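Local coordinates for protein chitin deacetylase (Bombyx mori, PDB 5ZNT) that removes acetyl groups from the N-acetylglucosamine units of chitin, using a bound zinc ion, to yield chitosan and acetate, at residues T159-E162 / Y168-T171. Sequence-based numbering, arbitrary orientation.
Sequences TMME and YDST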
ATOM      1  N   THR A 159      13.381   7.253  10.670  1.00 21.73           N
ATOM      2  CA  THR A 159      14.838   7.180  10.643  1.00 27.65           C
ATOM      3  C   THR A 159      15.296   5.881   9.976  1.00 25.11           C
ATOM      4  O   THR A 159      16.155   5.889   9.090  1.00 21.55           O
ATOM      5  CB  THR A 159      15.406   7.289  12.063  1.00 32.95           C
ATOM      6  OG1 THR A 159      14.992   8.532  12.653  1.00 30.10           O
ATOM      7  CG2 THR A 159      16.943   7.224  12.031  1.00 32.79           C
ATOM      8  N   MET A 160      14.701   4.756  10.377  1.00 25.46           N
ATOM      9  CA  MET A 160      15.024   3.491   9.719  1.00 25.41           C
ATOM     10  C   MET A 160      14.787   3.589   8.218  1.00 20.79           C
ATOM     11  O   MET A 160      15.646   3.213   7.413  1.00 24.67           O
ATOM     12  CB  MET A 160      14.195   2.351  10.324  1.00 17.99           C
ATOM     13  CG  MET A 160      14.439   0.973   9.665  1.00 20.51           C
ATOM     14  SD  MET A 160      13.510   0.723   8.128  1.00 22.24           S
ATOM     15  CE  MET A 160      11.827   0.592   8.721  1.00 18.44           C
ATOM     16  N   MET A 161      13.620   4.085   7.817  1.00 23.96           N
ATOM     17  CA  MET A 161      13.280   4.029   6.395  1.00 22.70           C
ATOM     18  C   MET A 161      14.231   4.875   5.572  1.00 23.26           C
ATOM     19  O   MET A 161      14.582   4.508   4.441  1.00 23.21           O
ATOM     20  CB  MET A 161      11.832   4.471   6.190  1.00 22.59           C
ATOM     21  CG  MET A 161      10.846   3.463   6.775  1.00 20.05           C
ATOM     22  SD  MET A 161       9.138   3.917   6.504  1.00 23.09           S
ATOM     23  CE  MET A 161       9.068   3.897   4.715  1.00 19.25           C
ATOM     24  N   GLU A 162      14.685   5.999   6.124  1.00 24.67           N
ATOM     25  CA  GLU A 162      15.655   6.799   5.386  1.00 24.85           C
ATOM     26  C   GLU A 162      16.998   6.081   5.303  1.00 22.74           C
ATOM     27  O   GLU A 162      17.598   6.002   4.229  1.00 25.98           O
ATOM     28  CB  GLU A 162      15.810   8.188   6.015  1.00 26.58           C
ATOM     29  CG  GLU A 162      16.751   9.066   5.196  1.00 35.68           C
ATOM     30  CD  GLU A 162      16.761  10.542   5.607  1.00 36.15           C
ATOM     31  OE1 GLU A 162      15.900  10.983   6.409  1.00 28.77           O
ATOM     32  OE2 GLU A 162      17.657  11.255   5.111  1.00 35.75           O
ATOM     33  N   TYR A 168       8.666   5.031   0.446  1.00 17.84           N
ATOM     34  CA  TYR A 168       7.496   5.613   1.068  1.00 19.48           C
ATOM     35  C   TYR A 168       6.999   4.736   2.190  1.00 21.46           C
ATOM     36  O   TYR A 168       7.217   3.517   2.211  1.00 21.57           O
ATOM     37  CB  TYR A 168       6.358   5.839   0.066  1.00 19.20           C
ATOM     38  CG  TYR A 168       5.742   4.562  -0.472  1.00 21.87           C
ATOM     39  CD1 TYR A 168       4.666   3.955   0.175  1.00 18.27           C
ATOM     40  CD2 TYR A 168       6.253   3.955  -1.612  1.00 18.40           C
ATOM     41  CE1 TYR A 168       4.099   2.775  -0.317  1.00 18.79           C
ATOM     42  CE2 TYR A 168       5.701   2.769  -2.106  1.00 20.76           C
ATOM     43  CZ  TYR A 168       4.622   2.198  -1.458  1.00 18.55           C
ATOM     44  OH  TYR A 168       4.079   1.028  -1.927  1.00 18.70           O
ATOM     45  N   ASP A 169       6.292   5.383   3.105  1.00 19.51           N
ATOM     46  CA  ASP A 169       5.476   4.737   4.107  1.00 18.01           C
ATOM     47  C   ASP A 169       4.004   4.943   3.769  1.00 21.64           C
ATOM     48  O   ASP A 169       3.620   5.963   3.187  1.00 21.17           O
ATOM     49  CB  ASP A 169       5.776   5.317   5.486  1.00 20.90           C
ATOM     50  CG  ASP A 169       4.827   4.817   6.527  1.00 21.80           C
ATOM     51  OD1 ASP A 169       4.913   3.620   6.867  1.00 20.07           O
ATOM     52  OD2 ASP A 169       3.969   5.592   6.991  1.00 21.49           O
ATOM     53  N   SER A 170       3.178   3.953   4.117  1.00 17.36           N
ATOM     54  CA  SER A 170       1.719   4.090   4.073  1.00 21.36           C
ATOM     55  C   SER A 170       1.180   3.476   5.362  1.00 18.13           C
ATOM     56  O   SER A 170       0.525   2.429   5.375  1.00 19.07           O
ATOM     57  CB  SER A 170       1.090   3.442   2.839  1.00 20.47           C
ATOM     58  OG  SER A 170      -0.302   3.791   2.764  1.00 15.99           O
ATOM     59  N   THR A 171       1.480   4.140   6.466  1.00 17.16           N
ATOM     60  CA  THR A 171       0.997   3.756   7.788  1.00 18.57           C
ATOM     61  C   THR A 171       0.220   4.871   8.485  1.00 20.23           C
ATOM     62  O   THR A 171      -0.632   4.585   9.327  1.00 20.02           O
ATOM     63  CB  THR A 171       2.186   3.353   8.677  1.00 19.27           C
ATOM     64  OG1 THR A 171       3.005   2.401   7.984  1.00 23.10           O
ATOM     65  CG2 THR A 171       1.720   2.785  10.004  1.00 18.00           C
TER
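T171 OG1 donates a 2.5 Å hydrogen bond to D169 OD1, in the carboxylate of the aspartate whose CB packs against M161. This bond meets the syn side of OD1, 16° from the carboxylate plane; T171 OG1 is also hydrogen-bonded to A147 N. T171 N reaches D169 OD2 at 2.9 Å from well above that plane, closing an Asx turn, and E210 OE1 lies close to the same OD2. With CG anti to the backbone N (chi1 172°), the carboxylate lies beside its own carbonyl carbon, where T171 N and OG1 can meet it. M161 leaves helix 154-163 toward the strand, its chain straight through chi2 and bent at chi3 (62°). CE thus sits over the face of the Y168-D169 peptide, 3.1 Å from Y168 O. It also comes within 3.7 Å of D169 CB, with SD nearly as near. The M161 chain runs roughly perpendicular to the D169 side chain. Helix 154-163 here links parallel neighbours, strands 144-145 and 168-169, as a beta-alpha-beta crossover in the deacetylase domain of the CE4 family. M161 also touches F166 and V208, both in loops. Replacing D169 by an alanine would keep the CB contact with M161 but is likely to leave T171 OG1 and T171 N without their carboxylate acceptor and the turn freer to move. The Y168 ring packs on M303, T304 and I307 of helix 303-311, its OH hydrogen-bonded to E97 OE2.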